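PDB 1ON3: methylmalonyl-CoA carboxyltransferase 12S subunit from Propionibacterium freudenreichii, which transfers the carboxyl group of methylmalonyl-CoA to the biotin of the 1.3S subunit, as the hexameric core of transcarboxylase. Local coordinates for residues E[321-329]-E[496-507]; E[347-358]-E[390-400]. All blocks are in the same frame, centred on the assembly; numbering follows the deposited sequence.

Contact 1. Residues E[321-329]-E[496-507]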
loop_
_atom_site.group_PDB
_atom_site.type_symbol
_atom_site.label_atom_id
_atom_site.label_comp_id
_atom_site.label_asym_id
_atom_site.label_seq_id
_atom_site.Cartn_x
_atom_site.Cartn_y
_atom_site.Cartn_z
ATOM N N ALA E 321 -4.459 -13.227 -31.733
ATOM C CA ALA E 321 -5.728 -13.301 -32.430
ATOM C C ALA E 321 -6.758 -12.644 -31.553
ATOM O O ALA E 321 -6.428 -12.054 -30.521
ATOM C CB ALA E 321 -6.111 -14.745 -32.679
ATOM N N ARG E 322 -8.017 -12.753 -31.953
ATOM C CA ARG E 322 -9.077 -12.176 -31.161
ATOM C C ARG E 322 -10.280 -13.094 -31.070
ATOM O O ARG E 322 -10.580 -13.857 -32.000
ATOM C CB ARG E 322 -9.506 -10.829 -31.746
ATOM C CG ARG E 322 -8.510 -9.695 -31.492
ATOM C CD ARG E 322 -8.989 -8.400 -32.110
ATOM N NE ARG E 322 -7.964 -7.363 -32.034
ATOM C CZ ARG E 322 -7.143 -7.033 -33.024
ATOM N NH1 ARG E 322 -7.210 -7.654 -34.193
ATOM N NH2 ARG E 322 -6.248 -6.072 -32.834
ATOM N N VAL E 323 -10.940 -13.049 -29.921
ATOM C CA VAL E 323 -12.158 -13.817 -29.729
ATOM C C VAL E 323 -13.160 -12.788 -29.233
ATOM O O VAL E 323 -12.960 -12.174 -28.188
ATOM C CB VAL E 323 -11.986 -14.951 -28.692
ATOM C CG1 VAL E 323 -13.328 -15.673 -28.505
ATOM C CG2 VAL E 323 -10.930 -15.955 -29.188
ATOM N N ASN E 324 -14.226 -12.585 -29.999
ATOM C CA ASN E 324 -15.241 -11.593 -29.647
ATOM C C ASN E 324 -14.577 -10.222 -29.488
ATOM O O ASN E 324 -14.930 -9.442 -28.599
ATOM C CB ASN E 324 -15.950 -11.985 -28.352
ATOM C CG ASN E 324 -16.728 -13.300 -28.474
ATOM O OD1 ASN E 324 -16.946 -13.983 -27.478
ATOM N ND2 ASN E 324 -17.157 -13.643 -29.685
ATOM N N GLY E 325 -13.606 -9.942 -30.355
ATOM C CA GLY E 325 -12.905 -8.664 -30.325
ATOM C C GLY E 325 -11.791 -8.500 -29.309
ATOM O O GLY E 325 -11.052 -7.515 -29.356
ATOM N N ARG E 326 -11.652 -9.459 -28.398
ATOM C CA ARG E 326 -10.628 -9.385 -27.354
ATOM C C ARG E 326 -9.306 -10.013 -27.798
ATOM O O ARG E 326 -9.293 -11.138 -28.319
ATOM C CB ARG E 326 -11.134 -10.113 -26.091
ATOM C CG ARG E 326 -10.212 -10.117 -24.888
ATOM C CD ARG E 326 -10.611 -11.242 -23.926
ATOM N NE ARG E 326 -12.021 -11.166 -23.519
ATOM C CZ ARG E 326 -12.493 -10.261 -22.663
ATOM N NH1 ARG E 326 -11.670 -9.377 -22.121
ATOM N NH2 ARG E 326 -13.788 -10.214 -22.377
ATOM N N SER E 327 -8.202 -9.286 -27.598
ATOM C CA SER E 327 -6.879 -9.805 -27.937
ATOM C C SER E 327 -6.580 -11.024 -27.076
ATOM O O SER E 327 -6.822 -11.007 -25.866
ATOM C CB SER E 327 -5.760 -8.779 -27.668
ATOM O OG SER E 327 -5.804 -7.669 -28.548
ATOM N N VAL E 328 -6.073 -12.081 -27.711
ATOM C CA VAL E 328 -5.664 -13.296 -27.003
ATOM C C VAL E 328 -4.367 -13.799 -27.638
ATOM O O VAL E 328 -4.062 -13.490 -28.799
ATOM C CB VAL E 328 -6.710 -14.469 -27.096
ATOM C CG1 VAL E 328 -8.026 -14.053 -26.456
ATOM C CG2 VAL E 328 -6.904 -14.903 -28.545
ATOM N N GLY E 329 -3.605 -14.562 -26.864
ATOM C CA GLY E 329 -2.379 -15.152 -27.365
ATOM C C GLY E 329 -2.618 -16.655 -27.429
ATOM O O GLY E 329 -3.017 -17.267 -26.436
ATOM N N ARG E 496 -15.040 -22.868 -30.308
ATOM C CA ARG E 496 -15.069 -21.407 -30.237
ATOM C C ARG E 496 -15.990 -20.931 -29.118
ATOM O O ARG E 496 -15.614 -20.076 -28.315
ATOM C CB ARG E 496 -15.506 -20.810 -31.571
ATOM C CG ARG E 496 -15.472 -19.274 -31.617
ATOM C CD ARG E 496 -15.787 -18.779 -33.014
ATOM N NE ARG E 496 -16.348 -17.427 -33.038
ATOM C CZ ARG E 496 -15.651 -16.307 -32.884
ATOM N NH1 ARG E 496 -14.331 -16.346 -32.691
ATOM N NH2 ARG E 496 -16.283 -15.137 -32.934
ATOM N N ARG E 497 -17.201 -21.481 -29.048
ATOM C CA ARG E 497 -18.121 -21.078 -27.985
ATOM C C ARG E 497 -17.553 -21.344 -26.592
ATOM O O ARG E 497 -17.627 -20.484 -25.722
ATOM C CB ARG E 497 -19.467 -21.802 -28.118
ATOM C CG ARG E 497 -20.466 -21.459 -27.036
ATOM C CD ARG E 497 -21.866 -21.920 -27.429
ATOM N NE ARG E 497 -21.978 -23.372 -27.517
ATOM C CZ ARG E 497 -22.127 -24.176 -26.468
ATOM N NH1 ARG E 497 -22.182 -23.671 -25.249
ATOM N NH2 ARG E 497 -22.224 -25.492 -26.640
ATOM N N LYS E 498 -17.004 -22.533 -26.358
ATOM C CA LYS E 498 -16.460 -22.814 -25.030
ATOM C C LYS E 498 -15.327 -21.834 -24.658
ATOM O O LYS E 498 -15.272 -21.341 -23.532
ATOM C CB LYS E 498 -15.976 -24.266 -24.935
ATOM C CG LYS E 498 -17.024 -25.243 -24.356
ATOM C CD LYS E 498 -18.327 -25.194 -25.140
ATOM C CE LYS E 498 -19.357 -26.205 -24.626
ATOM N NZ LYS E 498 -19.746 -26.002 -23.187
ATOM N N ILE E 499 -14.441 -21.540 -25.605
ATOM C CA ILE E 499 -13.342 -20.603 -25.355
ATOM C C ILE E 499 -13.893 -19.194 -25.107
ATOM O O ILE E 499 -13.455 -18.483 -24.197
ATOM C CB ILE E 499 -12.373 -20.557 -26.570
ATOM C CG1 ILE E 499 -11.653 -21.901 -26.714
ATOM C CG2 ILE E 499 -11.368 -19.416 -26.408
ATOM C CD1 ILE E 499 -10.835 -22.015 -28.002
ATOM N N ALA E 500 -14.873 -18.799 -25.910
ATOM C CA ALA E 500 -15.460 -17.466 -25.782
ATOM C C ALA E 500 -16.131 -17.240 -24.436
ATOM O O ALA E 500 -15.957 -16.194 -23.820
ATOM C CB ALA E 500 -16.459 -17.221 -26.911
ATOM N N SER E 501 -16.896 -18.219 -23.970
ATOM C CA SER E 501 -17.591 -18.067 -22.699
ATOM C C SER E 501 -16.609 -18.072 -21.545
ATOM O O SER E 501 -16.795 -17.365 -20.555
ATOM C CB SER E 501 -18.600 -19.201 -22.529
ATOM O OG SER E 501 -19.403 -19.314 -23.689
ATOM N N ALA E 502 -15.565 -18.881 -21.663
ATOM C CA ALA E 502 -14.566 -18.942 -20.609
ATOM C C ALA E 502 -13.884 -17.575 -20.503
ATOM O O ALA E 502 -13.714 -17.035 -19.409
ATOM C CB ALA E 502 -13.542 -20.020 -20.920
ATOM N N LEU E 503 -13.510 -17.015 -21.648
ATOM C CA LEU E 503 -12.845 -15.718 -21.676
ATOM C C LEU E 503 -13.738 -14.662 -21.060
ATOM O O LEU E 503 -13.276 -13.813 -20.293
ATOM C CB LEU E 503 -12.501 -15.331 -23.121
ATOM C CG LEU E 503 -11.406 -16.160 -23.804
ATOM C CD1 LEU E 503 -11.380 -15.876 -25.309
ATOM C CD2 LEU E 503 -10.052 -15.808 -23.173
ATOM N N GLU E 504 -15.024 -14.722 -21.391
ATOM C CA GLU E 504 -15.986 -13.756 -20.869
ATOM C C GLU E 504 -16.128 -13.863 -19.352
ATOM O O GLU E 504 -16.125 -12.863 -18.656
ATOM C CB GLU E 504 -17.349 -13.955 -21.557
ATOM C CG GLU E 504 -18.524 -13.140 -20.988
ATOM C CD GLU E 504 -18.269 -11.633 -20.929
ATOM O OE1 GLU E 504 -17.453 -11.114 -21.725
ATOM O OE2 GLU E 504 -18.903 -10.962 -20.090
ATOM N N MET E 505 -16.229 -15.071 -18.822
ATOM C CA MET E 505 -16.398 -15.173 -17.382
ATOM C C MET E 505 -15.139 -14.798 -16.606
ATOM O O MET E 505 -15.219 -14.263 -15.498
ATOM C CB MET E 505 -16.857 -16.574 -16.992
ATOM C CG MET E 505 -17.789 -16.581 -15.782
ATOM S SD MET E 505 -17.143 -15.734 -14.302
ATOM C CE MET E 505 -17.987 -14.270 -14.365
ATOM N N TYR E 506 -13.974 -15.053 -17.194
ATOM C CA TYR E 506 -12.726 -14.725 -16.517
ATOM C C TYR E 506 -12.185 -13.330 -16.864
ATOM O O TYR E 506 -11.069 -12.974 -16.492
ATOM C CB TYR E 506 -11.686 -15.825 -16.796
ATOM C CG TYR E 506 -11.965 -17.099 -16.016
ATOM C CD1 TYR E 506 -11.632 -17.195 -14.667
ATOM C CD2 TYR E 506 -12.621 -18.180 -16.610
ATOM C CE1 TYR E 506 -11.949 -18.325 -13.927
ATOM C CE2 TYR E 506 -12.949 -19.321 -15.877
ATOM C CZ TYR E 506 -12.610 -19.387 -14.537
ATOM O OH TYR E 506 -12.923 -20.511 -13.799
ATOM N N ALA E 507 -12.982 -12.531 -17.564
ATOM C CA ALA E 507 -12.555 -11.179 -17.903
ATOM C C ALA E 507 -12.375 -10.382 -16.616
ATOM O O ALA E 507 -11.731 -9.340 -16.611
ATOM C CB ALA E 507 -13.587 -10.498 -18.811
HETATM O O HOH W 1 -15.747 -13.807 -24.982
HETATM O O HOH W 2 -15.966 -11.509 -23.756
#
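Val323 meets Leu503 and Ala500 on the helix 496-505. Its CB lies 3.6 Å from Leu503 CD1, and the two side chains cross at about a right angle. CG1 is anti to the backbone N (chi1 178°), a rotation that puts this methyl 3.8 Å from Ala500 CB. Asn324 follows in the turn and brings its amide oxygen over the same alanine, with OD1 3.3 Å from Ala500 CB. A water donates to both Asn324 OD1 and Ala500 O and bridges turn and helix. Asn324 ND2 is bound to Asn269 O; it merely passes near Arg496 NH2, whose guanidinium is held by Ile299 O and Asp301. The turn from Val323 to Arg326 is a type I' beta turn. It joins strands 316-323 and 326-333, antiparallel neighbours in the sheet of the C-terminal crotonase-like domain, into a beta hairpin, and the helix packs across this hairpin. Arg326 stretches past Leu503 toward the helix end. With CG anti to the backbone N (chi1 -179°) and a bend at chi3, the chain brings its guanidinium to Ala507 and Glu504. Ala507 CB sits 3.6 Å from Arg326 NH2. Glu504 OE1 lies in the guanidinium plane at its edge, in a long salt bridge of 3.8 Å to Arg326 NH2. A second water accepts from NH2 and donates to OE1, while NH1 pairs with Glu262. Val328 CG1 ends the contact, 4.0 Å from Leu503 CD1.

Contact 2. Residues E[347-358]-E[390-400]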
loop_
_atom_site.group_PDB
_atom_site.type_symbol
_atom_site.label_atom_id
_atom_site.label_comp_id
_atom_site.label_asym_id
_atom_site.label_seq_id
_atom_site.Cartn_x
_atom_site.Cartn_y
_atom_site.Cartn_z
ATOM N N SER E 347 10.446 -24.383 -26.529
ATOM C CA SER E 347 10.238 -23.996 -25.123
ATOM C C SER E 347 10.507 -22.496 -24.935
ATOM O O SER E 347 9.755 -21.804 -24.229
ATOM C CB SER E 347 11.169 -24.803 -24.205
ATOM O OG SER E 347 10.830 -26.185 -24.235
ATOM N N ASP E 348 11.587 -22.005 -25.550
ATOM C CA ASP E 348 11.936 -20.585 -25.475
ATOM C C ASP E 348 10.850 -19.755 -26.164
ATOM O O ASP E 348 10.397 -18.731 -25.638
ATOM C CB ASP E 348 13.262 -20.286 -26.192
ATOM C CG ASP E 348 14.494 -20.644 -25.374
ATOM O OD1 ASP E 348 14.440 -20.649 -24.133
ATOM O OD2 ASP E 348 15.547 -20.877 -25.995
ATOM N N LYS E 349 10.465 -20.190 -27.362
ATOM C CA LYS E 349 9.439 -19.510 -28.164
ATOM C C LYS E 349 8.142 -19.369 -27.377
ATOM O O LYS E 349 7.531 -18.298 -27.331
ATOM C CB LYS E 349 9.171 -20.301 -29.451
ATOM C CG LYS E 349 8.098 -19.705 -30.359
ATOM C CD LYS E 349 7.941 -20.543 -31.627
ATOM C CE LYS E 349 6.891 -19.991 -32.580
ATOM N NZ LYS E 349 6.865 -20.735 -33.893
ATOM N N ALA E 350 7.728 -20.456 -26.743
ATOM C CA ALA E 350 6.496 -20.447 -25.962
ATOM C C ALA E 350 6.599 -19.583 -24.709
ATOM O O ALA E 350 5.744 -18.725 -24.457
ATOM C CB ALA E 350 6.111 -21.886 -25.580
ATOM N N ALA E 351 7.648 -19.806 -23.930
ATOM C CA ALA E 351 7.846 -19.077 -22.673
ATOM C C ALA E 351 7.894 -17.561 -22.838
ATOM O O ALA E 351 7.274 -16.834 -22.062
ATOM C CB ALA E 351 9.126 -19.574 -21.974
ATOM N N GLU E 352 8.630 -17.087 -23.844
ATOM C CA GLU E 352 8.746 -15.647 -24.080
ATOM C C GLU E 352 7.361 -15.072 -24.390
ATOM O O GLU E 352 6.978 -14.036 -23.844
ATOM C CB GLU E 352 9.689 -15.348 -25.256
ATOM C CG GLU E 352 9.913 -13.820 -25.491
ATOM C CD GLU E 352 10.657 -13.512 -26.793
ATOM O OE1 GLU E 352 10.291 -14.072 -27.851
ATOM O OE2 GLU E 352 11.603 -12.702 -26.763
ATOM N N PHE E 353 6.616 -15.753 -25.258
ATOM C CA PHE E 353 5.279 -15.299 -25.646
ATOM C C PHE E 353 4.363 -15.266 -24.427
ATOM O O PHE E 353 3.636 -14.294 -24.214
ATOM C CB PHE E 353 4.699 -16.234 -26.716
ATOM C CG PHE E 353 3.408 -15.748 -27.331
ATOM C CD1 PHE E 353 3.388 -14.617 -28.147
ATOM C CD2 PHE E 353 2.214 -16.452 -27.133
ATOM C CE1 PHE E 353 2.198 -14.193 -28.768
ATOM C CE2 PHE E 353 1.017 -16.033 -27.752
ATOM C CZ PHE E 353 1.014 -14.906 -28.569
ATOM N N VAL E 354 4.391 -16.333 -23.632
ATOM C CA VAL E 354 3.571 -16.410 -22.426
ATOM C C VAL E 354 3.915 -15.273 -21.451
ATOM O O VAL E 354 3.020 -14.611 -20.943
ATOM C CB VAL E 354 3.753 -17.773 -21.712
ATOM C CG1 VAL E 354 3.166 -17.725 -20.291
ATOM C CG2 VAL E 354 3.074 -18.888 -22.531
ATOM N N ASN E 355 5.200 -15.029 -21.194
ATOM C CA ASN E 355 5.568 -13.940 -20.274
ATOM C C ASN E 355 5.112 -12.590 -20.806
ATOM O O ASN E 355 4.636 -11.745 -20.042
ATOM C CB ASN E 355 7.082 -13.887 -20.033
ATOM C CG ASN E 355 7.585 -15.069 -19.233
ATOM O OD1 ASN E 355 6.884 -15.577 -18.352
ATOM N ND2 ASN E 355 8.814 -15.504 -19.518
ATOM N N PHE E 356 5.240 -12.379 -22.111
ATOM C CA PHE E 356 4.814 -11.100 -22.675
ATOM C C PHE E 356 3.304 -10.884 -22.507
ATOM O O PHE E 356 2.866 -9.833 -22.042
ATOM C CB PHE E 356 5.143 -11.003 -24.168
ATOM C CG PHE E 356 4.648 -9.736 -24.789
ATOM C CD1 PHE E 356 5.357 -8.543 -24.619
ATOM C CD2 PHE E 356 3.402 -9.700 -25.421
ATOM C CE1 PHE E 356 4.823 -7.328 -25.063
ATOM C CE2 PHE E 356 2.863 -8.499 -25.860
ATOM C CZ PHE E 356 3.576 -7.309 -25.678
ATOM N N CYS E 357 2.515 -11.878 -22.910
ATOM C CA CYS E 357 1.062 -11.778 -22.807
ATOM C C CYS E 357 0.673 -11.522 -21.369
ATOM O O CYS E 357 -0.177 -10.671 -21.100
ATOM C CB CYS E 357 0.381 -13.052 -23.329
ATOM S SG CYS E 357 0.449 -13.220 -25.143
ATOM N N ASP E 358 1.308 -12.232 -20.440
ATOM C CA ASP E 358 0.995 -12.028 -19.035
ATOM C C ASP E 358 1.291 -10.587 -18.622
ATOM O O ASP E 358 0.482 -9.958 -17.944
ATOM C CB ASP E 358 1.790 -12.987 -18.141
ATOM C CG ASP E 358 1.391 -12.878 -16.678
ATOM O OD1 ASP E 358 2.288 -12.714 -15.825
ATOM O OD2 ASP E 358 0.174 -12.948 -16.378
ATOM N N LYS E 390 11.216 -23.337 -18.555
ATOM C CA LYS E 390 10.741 -21.983 -18.807
ATOM C C LYS E 390 9.244 -21.957 -19.081
ATOM O O LYS E 390 8.569 -21.013 -18.711
ATOM C CB LYS E 390 11.475 -21.370 -19.993
ATOM C CG LYS E 390 12.959 -21.159 -19.737
ATOM C CD LYS E 390 13.672 -20.593 -20.957
ATOM C CE LYS E 390 15.187 -20.520 -20.685
ATOM N NZ LYS E 390 15.947 -19.973 -21.856
ATOM N N MET E 391 8.725 -22.981 -19.752
ATOM C CA MET E 391 7.285 -23.017 -20.026
ATOM C C MET E 391 6.508 -23.223 -18.728
ATOM O O MET E 391 5.503 -22.554 -18.479
ATOM C CB MET E 391 6.956 -24.142 -21.011
ATOM C CG MET E 391 7.433 -23.857 -22.422
ATOM S SD MET E 391 7.042 -25.179 -23.576
ATOM C CE MET E 391 5.253 -25.009 -23.736
ATOM N N LEU E 392 6.964 -24.167 -17.903
ATOM C CA LEU E 392 6.312 -24.414 -16.626
ATOM C C LEU E 392 6.390 -23.147 -15.785
ATOM O O LEU E 392 5.433 -22.772 -15.109
ATOM C CB LEU E 392 7.008 -25.557 -15.892
ATOM C CG LEU E 392 6.993 -26.865 -16.681
ATOM C CD1 LEU E 392 7.998 -27.849 -16.074
ATOM C CD2 LEU E 392 5.570 -27.418 -16.687
ATOM N N TYR E 393 7.541 -22.484 -15.826
ATOM C CA TYR E 393 7.705 -21.270 -15.049
ATOM C C TYR E 393 6.758 -20.170 -15.527
ATOM O O TYR E 393 6.004 -19.605 -14.724
ATOM C CB TYR E 393 9.140 -20.757 -15.131
ATOM C CG TYR E 393 9.380 -19.610 -14.185
ATOM C CD1 TYR E 393 9.964 -19.816 -12.943
ATOM C CD2 TYR E 393 8.958 -18.320 -14.510
ATOM C CE1 TYR E 393 10.126 -18.767 -12.033
ATOM C CE2 TYR E 393 9.105 -17.270 -13.613
ATOM C CZ TYR E 393 9.690 -17.500 -12.379
ATOM O OH TYR E 393 9.823 -16.451 -11.496
ATOM N N ALA E 394 6.819 -19.859 -16.822
ATOM C CA ALA E 394 5.994 -18.798 -17.390
ATOM C C ALA E 394 4.507 -19.000 -17.132
ATOM O O ALA E 394 3.819 -18.080 -16.696
ATOM C CB ALA E 394 6.253 -18.662 -18.895
ATOM N N TYR E 395 3.996 -20.197 -17.399
ATOM C CA TYR E 395 2.576 -20.437 -17.151
ATOM C C TYR E 395 2.223 -20.385 -15.660
ATOM O O TYR E 395 1.222 -19.768 -15.283
ATOM C CB TYR E 395 2.157 -21.782 -17.751
ATOM C CG TYR E 395 1.813 -21.704 -19.220
ATOM C CD1 TYR E 395 2.474 -22.498 -20.148
ATOM C CD2 TYR E 395 0.807 -20.849 -19.676
ATOM C CE1 TYR E 395 2.148 -22.452 -21.495
ATOM C CE2 TYR E 395 0.469 -20.797 -21.030
ATOM C CZ TYR E 395 1.148 -21.602 -21.929
ATOM O OH TYR E 395 0.836 -21.560 -23.265
ATOM N N SER E 396 3.037 -21.010 -14.805
ATOM C CA SER E 396 2.758 -21.005 -13.359
ATOM C C SER E 396 2.771 -19.596 -12.756
ATOM O O SER E 396 2.079 -19.325 -11.791
ATOM C CB SER E 396 3.762 -21.883 -12.591
ATOM O OG SER E 396 3.745 -23.225 -13.062
ATOM N N GLU E 397 3.576 -18.705 -13.321
ATOM C CA GLU E 397 3.653 -17.336 -12.820
ATOM C C GLU E 397 2.534 -16.467 -13.414
ATOM O O GLU E 397 2.104 -15.489 -12.808
ATOM C CB GLU E 397 5.005 -16.719 -13.191
ATOM C CG GLU E 397 5.210 -15.303 -12.675
ATOM C CD GLU E 397 5.356 -15.235 -11.163
ATOM O OE1 GLU E 397 5.362 -14.113 -10.619
ATOM O OE2 GLU E 397 5.471 -16.298 -10.515
ATOM N N ALA E 398 2.084 -16.818 -14.608
ATOM C CA ALA E 398 1.063 -16.013 -15.272
ATOM C C ALA E 398 -0.239 -15.912 -14.489
ATOM O O ALA E 398 -0.704 -16.899 -13.907
ATOM C CB ALA E 398 0.800 -16.556 -16.687
ATOM N N THR E 399 -0.823 -14.711 -14.477
ATOM C CA THR E 399 -2.082 -14.480 -13.774
ATOM C C THR E 399 -3.229 -14.069 -14.714
ATOM O O THR E 399 -4.370 -13.888 -14.275
ATOM C CB THR E 399 -1.916 -13.418 -12.654
ATOM O OG1 THR E 399 -1.412 -12.204 -13.221
ATOM C CG2 THR E 399 -0.940 -13.920 -11.572
ATOM N N VAL E 400 -2.938 -13.917 -16.003
ATOM C CA VAL E 400 -3.999 -13.578 -16.948
ATOM C C VAL E 400 -4.865 -14.832 -17.087
ATOM O O VAL E 400 -4.477 -15.913 -16.636
ATOM C CB VAL E 400 -3.455 -13.246 -18.373
ATOM C CG1 VAL E 400 -2.708 -11.910 -18.373
ATOM C CG2 VAL E 400 -2.530 -14.369 -18.860
HETATM O O HOH W 3 4.447 -15.267 -16.886
HETATM O O HOH W 4 2.029 -12.781 -13.238
#
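Two nearly parallel helices of the C-terminal crotonase-like domain pack side by side here, their axes 8.4 Å apart and 15° from parallel. Lys390 reaches obliquely across to the start of segment 347-358 with an extended chain. Its NZ binds Asp348 OD1 on the syn side at 2.8 Å, in a salt bridge. NZ also binds Cys523 O, and Asp348 OD2 pairs with Arg386 of a neighbouring subunit. Met391 bends at chi3 and lays CE 3.7 Å from Ala350 CB. The small side chains of Ala351 and Ala394 let the backbones come close. Each helix follows a strand in a beta-alpha-beta crossover, and both lie on the same side of the sheet. Val354 fills the middle: CG1 touches Ala394 CB, and CG2 makes a CH-pi contact over one face of the Tyr395 ring, 3.7 Å from its centroid. A water bridges Asn355 OD1 and Ala394 O. Asp358 has CG anti to the backbone N (chi1 -175°), which carries the carboxylate to the end of the second helix. There OD2 accepts from Thr399 N at 2.8 Å, from above the carboxylate plane, and from Val400 N at 3.3 Å. With an alanine at Asp358, these two amides would probably lose their acceptor, and Lys517 of the neighbouring subunit its salt-bridge partner. Another water donates to Asp358 OD1 and Glu397 O.

From the N terminus, the chain first reaches the hairpin 321-329 of contact 1. Strand 326-333 then leads into helix 344-359, the first half of contact 2. Strand 364-370 follows, and helix 384-397 closes the smaller loop by packing on helix 344-359. The larger loop closes much later, when helix 495-505 returns to the hairpin. Contact 2 is therefore nested inside contact 1. Their centres are 19 Å apart, yet they touch: Gly329 CA lies 3.5 Å from Phe353 CE2. Contact 1 ties the C-terminal helix to two antiparallel strands of the sheet, whereas contact 2 joins two successive crossover helices, with a neighbouring subunit beside them.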